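Local structure of nucleotidyl transferase AbiEii/AbiGii toxin family protein (Mycobacterium tuberculosis, 6Y56) at residues A22-A27 with I122-E127; Q37-Q40 with N44-V47; K170-R175 with W208-D213. The protein is MenT4, the nucleotidyltransferase toxin of a toxin-antitoxin system, and probably inactivates tRNA by adding nucleotides to its acceptor stem. All blocks are in the same frame, centred on the assembly; numbering follows the deposited sequence.

How the interactions relate
From the N terminus, helix 19-38 supplies the first partner of both interaction 1 and interaction 2. Its early turns, 22-27, wait some 95 residues for 122-127, the approach to strand 125-129 of the mixed sheet. Inside that long loop, interaction 2 closes a much shorter one: the end of the same helix and the residues after it, 37-40, meet 44-47, which runs into strand 47-49 at the sheet's edge. Interaction 3 opens only after both have closed and joins helix 163-174 to helix 196-212, on the other side of the chain's centre from interaction 1. Two contacts thus tie one helix to the sheet region, while the third pairs helices of the later, helical part; none touches another.

Interaction 1 of 3, residues A22-A27 with I122-E127; sequences ALLDVA and IVASVE
Leu24 reaches out from helix 19-38 and sets its CD2 methyl against two side chains of the segment leading into strand 125-129. That one methyl lies 3.7 Å from Ala124 CB and 3.8 Å from Ile122 CG2. The second branch joins in more loosely, with Leu24 CD1 4.0 Å from Ala124 CB. Leu24 carries CG anti to its backbone N (chi1 176°), which directs the fork outward from the helix, and its side chain crosses that of Ile122 at about a right angle. With CG1 of Ile122 anti to the backbone N (chi1 -175°), the CG2 methyl is the branch that faces Leu24. Val123, between the two touching residues, points away, as expected for an extended chain. No hydrogen bond crosses; the contact is purely apolar.

Further out, Ala124 is fixed by backbone hydrogen bonding to Leu110 and its methyl touches Leu110, and Ile122 rests on Thr67. On the helix, Leu23, Val26 and Ala27 touch Phe94, while buried Asp25 is engaged by Lys56, Arg55 and His11. Altogether this is a helix laid against a mixed beta-sheet, the alpha/beta packing consistent with the nucleotidyltransferase fold to which the AbiEii family belongs.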
loop_
_atom_site.group_PDB
_atom_site.type_symbol
_atom_site.label_atom_id
_atom_site.label_comp_id
_atom_site.label_asym_id
_atom_site.label_seq_id
_atom_site.Cartn_x
_atom_site.Cartn_y
_atom_site.Cartn_z
ATOM N N ALA A 22 -4.251 1.312 -16.347
ATOM C CA ALA A 22 -5.528 1.992 -16.175
ATOM C C ALA A 22 -6.681 1.000 -16.135
ATOM O O ALA A 22 -7.620 1.170 -15.351
ATOM C CB ALA A 22 -5.734 3.032 -17.281
ATOM N N LEU A 23 -6.626 -0.036 -16.973
ATOM C CA LEU A 23 -7.663 -1.057 -16.944
ATOM C C LEU A 23 -7.654 -1.803 -15.617
ATOM O O LEU A 23 -8.714 -2.107 -15.057
ATOM C CB LEU A 23 -7.488 -2.021 -18.118
ATOM C CG LEU A 23 -8.563 -3.093 -18.305
ATOM C CD1 LEU A 23 -9.940 -2.484 -18.352
ATOM C CD2 LEU A 23 -8.300 -3.913 -19.563
ATOM N N LEU A 24 -6.461 -2.091 -15.093
ATOM C CA LEU A 24 -6.357 -2.726 -13.782
ATOM C C LEU A 24 -6.878 -1.812 -12.684
ATOM O O LEU A 24 -7.564 -2.271 -11.764
ATOM C CB LEU A 24 -4.904 -3.097 -13.504
ATOM C CG LEU A 24 -4.663 -3.676 -12.102
ATOM C CD1 LEU A 24 -5.418 -4.983 -11.859
ATOM C CD2 LEU A 24 -3.169 -3.863 -11.920
ATOM N N ASP A 25 -6.570 -0.517 -12.767
ATOM C CA ASP A 25 -7.084 0.449 -11.800
ATOM C C ASP A 25 -8.609 0.388 -11.739
ATOM O O ASP A 25 -9.208 0.340 -10.650
ATOM C CB ASP A 25 -6.603 1.858 -12.187
ATOM C CG ASP A 25 -7.012 2.925 -11.185
ATOM O OD1 ASP A 25 -6.503 2.895 -10.048
ATOM O OD2 ASP A 25 -7.843 3.803 -11.522
ATOM N N VAL A 26 -9.253 0.354 -12.907
ATOM C CA VAL A 26 -10.706 0.257 -12.955
ATOM C C VAL A 26 -11.170 -1.076 -12.379
ATOM O O VAL A 26 -12.143 -1.132 -11.610
ATOM C CB VAL A 26 -11.198 0.449 -14.404
ATOM C CG1 VAL A 26 -12.677 0.148 -14.515
ATOM C CG2 VAL A 26 -10.908 1.854 -14.883
ATOM N N ALA A 27 -10.494 -2.172 -12.751
ATOM C CA ALA A 27 -10.868 -3.492 -12.243
ATOM C C ALA A 27 -10.775 -3.543 -10.724
ATOM O O ALA A 27 -11.654 -4.111 -10.064
ATOM C CB ALA A 27 -9.982 -4.563 -12.880
ATOM N N ILE A 122 -0.396 -6.910 -16.985
ATOM C CA ILE A 122 0.414 -6.285 -15.952
ATOM C C ILE A 122 0.343 -7.141 -14.696
ATOM O O ILE A 122 -0.684 -7.756 -14.395
ATOM C CB ILE A 122 -0.074 -4.840 -15.701
ATOM C CG1 ILE A 122 0.828 -4.108 -14.707
ATOM C CG2 ILE A 122 -1.523 -4.830 -15.254
ATOM C CD1 ILE A 122 0.555 -2.611 -14.644
ATOM N N VAL A 123 1.460 -7.196 -13.974
ATOM C CA VAL A 123 1.535 -7.980 -12.747
ATOM C C VAL A 123 0.704 -7.304 -11.667
ATOM O O VAL A 123 0.880 -6.110 -11.378
ATOM C CB VAL A 123 2.998 -8.121 -12.307
ATOM C CG1 VAL A 123 3.094 -8.420 -10.811
ATOM C CG2 VAL A 123 3.707 -9.173 -13.149
ATOM N N ALA A 124 -0.206 -8.069 -11.060
ATOM C CA ALA A 124 -1.064 -7.570 -9.999
ATOM C C ALA A 124 -1.153 -8.618 -8.905
ATOM O O ALA A 124 -1.076 -9.819 -9.161
ATOM C CB ALA A 124 -2.462 -7.241 -10.523
ATOM N N SER A 125 -1.338 -8.158 -7.680
ATOM C CA SER A 125 -1.303 -9.060 -6.545
ATOM C C SER A 125 -2.288 -8.612 -5.480
ATOM O O SER A 125 -2.789 -7.484 -5.490
ATOM C CB SER A 125 0.097 -9.135 -5.949
ATOM O OG SER A 125 0.557 -7.831 -5.639
ATOM N N VAL A 126 -2.560 -9.526 -4.556
ATOM C CA VAL A 126 -3.319 -9.247 -3.346
ATOM C C VAL A 126 -2.533 -9.847 -2.193
ATOM O O VAL A 126 -2.089 -10.998 -2.276
ATOM C CB VAL A 126 -4.728 -9.861 -3.411
ATOM C CG1 VAL A 126 -5.550 -9.432 -2.212
ATOM C CG2 VAL A 126 -5.428 -9.484 -4.708
ATOM N N GLU A 127 -2.346 -9.074 -1.126
ATOM C CA GLU A 127 -1.583 -9.547 0.019
ATOM C C GLU A 127 -2.311 -9.181 1.299
ATOM O O GLU A 127 -2.920 -8.109 1.390
ATOM C CB GLU A 127 -0.182 -8.936 0.051
ATOM C CG GLU A 127 0.761 -9.618 1.014
ATOM C CD GLU A 127 2.128 -8.971 1.038
ATOM O OE1 GLU A 127 2.946 -9.351 1.900
ATOM O OE2 GLU A 127 2.380 -8.084 0.194
#

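Interaction 2 of 3, residues Q37-Q40 with N44-V47; sequences QTVQ and NRLV
Arg45 reaches back across the turn to the main chain of Gln40, and its NH1 donates a hydrogen bond of 2.8 Å to Gln40 O. The bond is bent, with an N-H...O angle of 132°. It meets a lone pair in the carbonyl plane, yet the oxygen sits 31° out of the guanidinium plane. An arm extended from CG to NE, with CG anti to the backbone N (chi1 -171°), carries the group this far.

The tight, buried side is apolar. Val39 CG1 packs 3.7 Å from Leu46 CD2, the two side chains crossing at about a right angle, and the same methyl lies at the edge of the guanidinium, 3.6 Å from Arg45 NH1. The outer side is looser: exposed Gln40 places CB over one guanidinium face, offset toward its rim, with Gln40 CB 4.0 Å from Arg45 NH1. Its chain then bends and its end leads away, the amide plane almost perpendicular to the guanidinium.

Arg45 and Leu46 both face Gly42, forming a classic beta bulge. Beyond the turn, Glu81 of helix 76-86 forms a salt bridge with Arg45 NH2, and Val39 rests on Glu81 and Leu85 of that helix. The contact therefore lies against helix 76-86, in the loop between helix 19-38 and edge strand 47-49, whose Val47 is backbone-bonded to Ser72.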
loop_
_atom_site.group_PDB
_atom_site.type_symbol
_atom_site.label_atom_id
_atom_site.label_comp_id
_atom_site.label_asym_id
_atom_site.label_seq_id
_atom_site.Cartn_x
_atom_site.Cartn_y
_atom_site.Cartn_z
ATOM N N GLN A 37 -19.662 -5.038 -0.623
ATOM C CA GLN A 37 -21.033 -5.518 -0.570
ATOM C C GLN A 37 -21.178 -6.831 0.180
ATOM O O GLN A 37 -22.307 -7.198 0.522
ATOM C CB GLN A 37 -21.590 -5.687 -1.986
ATOM C CG GLN A 37 -21.856 -4.374 -2.717
ATOM C CD GLN A 37 -23.126 -3.672 -2.239
ATOM O OE1 GLN A 37 -23.067 -2.653 -1.547
ATOM N NE2 GLN A 37 -24.281 -4.215 -2.613
ATOM N N THR A 38 -20.085 -7.537 0.451
ATOM C CA THR A 38 -20.151 -8.919 0.912
ATOM C C THR A 38 -19.410 -9.172 2.218
ATOM O O THR A 38 -19.871 -9.976 3.031
ATOM C CB THR A 38 -19.579 -9.850 -0.175
ATOM O OG1 THR A 38 -20.109 -9.505 -1.466
ATOM C CG2 THR A 38 -19.897 -11.296 0.136
ATOM N N VAL A 39 -18.271 -8.520 2.438
ATOM C CA VAL A 39 -17.388 -8.819 3.561
ATOM C C VAL A 39 -17.392 -7.649 4.533
ATOM O O VAL A 39 -17.399 -6.484 4.118
ATOM C CB VAL A 39 -15.957 -9.089 3.047
ATOM C CG1 VAL A 39 -14.987 -9.283 4.199
ATOM C CG2 VAL A 39 -15.941 -10.293 2.138
ATOM N N GLN A 40 -17.358 -7.955 5.829
ATOM C CA GLN A 40 -17.293 -6.907 6.845
ATOM C C GLN A 40 -15.863 -6.385 6.952
ATOM O O GLN A 40 -14.942 -7.150 7.249
ATOM C CB GLN A 40 -17.764 -7.458 8.189
ATOM C CG GLN A 40 -17.757 -6.428 9.317
ATOM C CD GLN A 40 -18.721 -5.279 9.066
ATOM O OE1 GLN A 40 -19.936 -5.478 9.014
ATOM N NE2 GLN A 40 -18.186 -4.073 8.901
ATOM N N ASN A 44 -9.144 -4.435 13.219
ATOM C CA ASN A 44 -8.854 -5.788 13.692
ATOM C C ASN A 44 -9.608 -6.857 12.920
ATOM O O ASN A 44 -9.748 -7.981 13.396
ATOM C CB ASN A 44 -9.074 -5.931 15.200
ATOM C CG ASN A 44 -8.270 -4.934 15.985
ATOM O OD1 ASN A 44 -7.042 -4.925 15.916
ATOM N ND2 ASN A 44 -8.952 -4.068 16.715
ATOM N N ARG A 45 -10.099 -6.533 11.731
ATOM C CA ARG A 45 -10.752 -7.522 10.886
ATOM C C ARG A 45 -10.241 -7.440 9.451
ATOM O O ARG A 45 -9.649 -8.398 8.941
ATOM C CB ARG A 45 -12.275 -7.379 10.933
ATOM C CG ARG A 45 -12.951 -8.538 10.231
ATOM C CD ARG A 45 -14.464 -8.501 10.277
ATOM N NE ARG A 45 -15.023 -9.837 10.034
ATOM C CZ ARG A 45 -15.091 -10.436 8.844
ATOM N NH1 ARG A 45 -14.643 -9.841 7.742
ATOM N NH2 ARG A 45 -15.615 -11.651 8.756
ATOM N N LEU A 46 -10.466 -6.307 8.789
ATOM C CA LEU A 46 -10.033 -6.143 7.403
ATOM C C LEU A 46 -9.918 -4.648 7.136
ATOM O O LEU A 46 -10.928 -3.934 7.164
ATOM C CB LEU A 46 -11.039 -6.791 6.462
ATOM C CG LEU A 46 -10.644 -6.812 4.992
ATOM C CD1 LEU A 46 -9.412 -7.691 4.744
ATOM C CD2 LEU A 46 -11.827 -7.275 4.151
ATOM N N VAL A 47 -8.699 -4.170 6.906
ATOM C CA VAL A 47 -8.442 -2.757 6.649
ATOM C C VAL A 47 -7.645 -2.654 5.355
ATOM O O VAL A 47 -6.662 -3.377 5.172
ATOM C CB VAL A 47 -7.685 -2.094 7.822
ATOM C CG1 VAL A 47 -7.364 -0.649 7.499
ATOM C CG2 VAL A 47 -8.531 -2.153 9.084
#

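Interaction 3 of 3, residues K170-R175 with W208-D213; sequences KLARYR and WGDVVD
The guanidinium of Arg175 meets Val211 obliquely, with Arg175 NH2 3.6 Å from Val211 CG2; the two side chains cross at about a right angle. The ring of Trp208 takes no part across the contact; Val212 CG2 sits 3.7 Å above the plane of the Trp208 ring, over its centre, one turn along, while Arg281 and Val284 of helix 281-292 also touch the Trp208 side chain.

The Arg175 side chain starts with CG anti to the backbone N and then bends sharply at chi2 (-93°), bringing the charged end alongside the neighbouring helix. There it is held by other partners: NE forms a salt bridge with Asp225, and NH1 bonds to Thr218 O. Val211 CG2 thus packs by van der Waals contact against a guanidinium whose polar needs are met elsewhere.

The second point of contact is Asp210, whose OD2 lies 3.6 Å from Ala172 CB. A single water links 170-175 to 208-213, donating to Ala172 O at 2.7 Å and to Asp210 OD2 at 2.7 Å. Both its hydrogens are therefore used, one on each segment. Asp210 OD1 faces a different way, into a salt bridge with Arg131.

No direct hydrogen bond joins 170-175 to 208-213, although earlier in helix 196-212 Trp203 NE1 makes a weak one to Leu171 O. The carboxylate is shared between a charge and a water, so it is probably kept ionised, and the water joins it to the Ala172 carbonyl. The polar link between the two segments thus runs through one water, beside direct van der Waals contact.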
loop_
_atom_site.group_PDB
_atom_site.type_symbol
_atom_site.label_atom_id
_atom_site.label_comp_id
_atom_site.label_asym_id
_atom_site.label_seq_id
_atom_site.Cartn_x
_atom_site.Cartn_y
_atom_site.Cartn_z
ATOM N N LYS A 170 5.652 2.504 4.901
ATOM C CA LYS A 170 6.483 2.751 3.727
ATOM C C LYS A 170 7.937 2.914 4.120
ATOM O O LYS A 170 8.831 2.351 3.476
ATOM C CB LYS A 170 6.001 4.003 2.995
ATOM C CG LYS A 170 4.770 3.810 2.135
ATOM C CD LYS A 170 5.123 3.078 0.850
ATOM C CE LYS A 170 3.863 2.673 0.128
ATOM N NZ LYS A 170 4.218 2.047 -1.161
ATOM N N LEU A 171 8.190 3.653 5.198
ATOM C CA LEU A 171 9.555 3.840 5.667
ATOM C C LEU A 171 10.165 2.540 6.167
ATOM O O LEU A 171 11.383 2.334 6.059
ATOM C CB LEU A 171 9.555 4.876 6.788
ATOM C CG LEU A 171 9.232 6.311 6.386
ATOM C CD1 LEU A 171 8.922 7.171 7.612
ATOM C CD2 LEU A 171 10.387 6.882 5.563
ATOM N N ALA A 172 9.341 1.672 6.752
ATOM C CA ALA A 172 9.840 0.393 7.238
ATOM C C ALA A 172 10.307 -0.491 6.093
ATOM O O ALA A 172 11.320 -1.186 6.212
ATOM C CB ALA A 172 8.764 -0.307 8.070
ATOM N N ARG A 173 9.594 -0.488 4.980
ATOM C CA ARG A 173 10.082 -1.259 3.841
ATOM C C ARG A 173 11.267 -0.576 3.171
ATOM O O ARG A 173 12.230 -1.247 2.777
ATOM C CB ARG A 173 8.970 -1.490 2.835
ATOM C CG ARG A 173 9.473 -2.277 1.629
ATOM C CD ARG A 173 8.356 -3.048 0.968
ATOM N NE ARG A 173 7.476 -2.155 0.231
ATOM C CZ ARG A 173 6.287 -2.508 -0.239
ATOM N NH1 ARG A 173 5.833 -3.738 -0.029
ATOM N NH2 ARG A 173 5.552 -1.632 -0.908
ATOM N N TYR A 174 11.208 0.753 3.034
ATOM C CA TYR A 174 12.303 1.513 2.436
ATOM C C TYR A 174 13.611 1.245 3.156
ATOM O O TYR A 174 14.678 1.217 2.528
ATOM C CB TYR A 174 11.937 2.993 2.521
ATOM C CG TYR A 174 12.707 3.955 1.652
ATOM C CD1 TYR A 174 12.485 4.033 0.284
ATOM C CD2 TYR A 174 13.603 4.845 2.221
ATOM C CE1 TYR A 174 13.176 4.954 -0.498
ATOM C CE2 TYR A 174 14.289 5.762 1.457
ATOM C CZ TYR A 174 14.074 5.809 0.108
ATOM O OH TYR A 174 14.776 6.734 -0.638
ATOM N N ARG A 175 13.546 1.032 4.468
ATOM C CA ARG A 175 14.725 0.756 5.266
ATOM C C ARG A 175 15.382 -0.561 4.867
ATOM O O ARG A 175 16.593 -0.739 5.073
ATOM C CB ARG A 175 14.273 0.737 6.721
ATOM C CG ARG A 175 15.301 0.367 7.695
ATOM C CD ARG A 175 15.307 -1.115 8.002
ATOM N NE ARG A 175 16.575 -1.348 8.630
ATOM C CZ ARG A 175 16.943 -2.464 9.229
ATOM N NH1 ARG A 175 18.141 -2.518 9.783
ATOM N NH2 ARG A 175 16.119 -3.507 9.297
ATOM N N TRP A 208 10.942 -3.030 14.287
ATOM C CA TRP A 208 11.188 -4.027 15.328
ATOM C C TRP A 208 10.436 -5.316 15.023
ATOM O O TRP A 208 11.007 -6.410 15.059
ATOM C CB TRP A 208 10.766 -3.472 16.693
ATOM C CG TRP A 208 11.209 -4.329 17.869
ATOM C CD1 TRP A 208 12.294 -4.124 18.664
ATOM C CD2 TRP A 208 10.566 -5.514 18.367
ATOM N NE1 TRP A 208 12.380 -5.112 19.626
ATOM C CE2 TRP A 208 11.327 -5.973 19.463
ATOM C CE3 TRP A 208 9.420 -6.229 17.992
ATOM C CZ2 TRP A 208 10.976 -7.113 20.186
ATOM C CZ3 TRP A 208 9.078 -7.367 18.714
ATOM C CH2 TRP A 208 9.857 -7.794 19.794
ATOM N N GLY A 209 9.153 -5.212 14.698
ATOM C CA GLY A 209 8.399 -6.410 14.367
ATOM C C GLY A 209 8.871 -7.071 13.083
ATOM O O GLY A 209 8.937 -8.301 12.999
ATOM N N ASP A 210 9.221 -6.272 12.074
ATOM C CA ASP A 210 9.699 -6.816 10.808
ATOM C C ASP A 210 10.952 -7.658 11.006
ATOM O O ASP A 210 11.068 -8.755 10.438
ATOM C CB ASP A 210 10.022 -5.676 9.845
ATOM C CG ASP A 210 8.785 -4.947 9.338
ATOM O OD1 ASP A 210 7.657 -5.450 9.512
ATOM O OD2 ASP A 210 8.975 -3.856 8.753
ATOM N N VAL A 211 11.890 -7.164 11.813
ATOM C CA VAL A 211 13.153 -7.855 12.055
ATOM C C VAL A 211 12.957 -9.016 13.023
ATOM O O VAL A 211 13.350 -10.151 12.737
ATOM C CB VAL A 211 14.207 -6.858 12.572
ATOM C CG1 VAL A 211 15.485 -7.587 13.019
ATOM C CG2 VAL A 211 14.535 -5.834 11.502
ATOM N N VAL A 212 12.391 -8.745 14.206
ATOM C CA VAL A 212 12.356 -9.745 15.271
ATOM C C VAL A 212 11.382 -10.859 14.938
ATOM O O VAL A 212 11.683 -12.047 15.119
ATOM C CB VAL A 212 12.024 -9.088 16.622
ATOM C CG1 VAL A 212 11.822 -10.154 17.703
ATOM C CG2 VAL A 212 13.117 -8.116 17.021
ATOM N N ASP A 213 10.194 -10.503 14.469
ATOM C CA ASP A 213 9.172 -11.514 14.242
ATOM C C ASP A 213 9.123 -12.016 12.809
ATOM O O ASP A 213 8.980 -13.224 12.590
ATOM C CB ASP A 213 7.796 -11.016 14.691
ATOM C CG ASP A 213 7.682 -10.935 16.211
ATOM O OD1 ASP A 213 8.332 -11.754 16.907
ATOM O OD2 ASP A 213 6.955 -10.053 16.704
HETATM O O HOH W 1 11.389 -3.364 7.751
#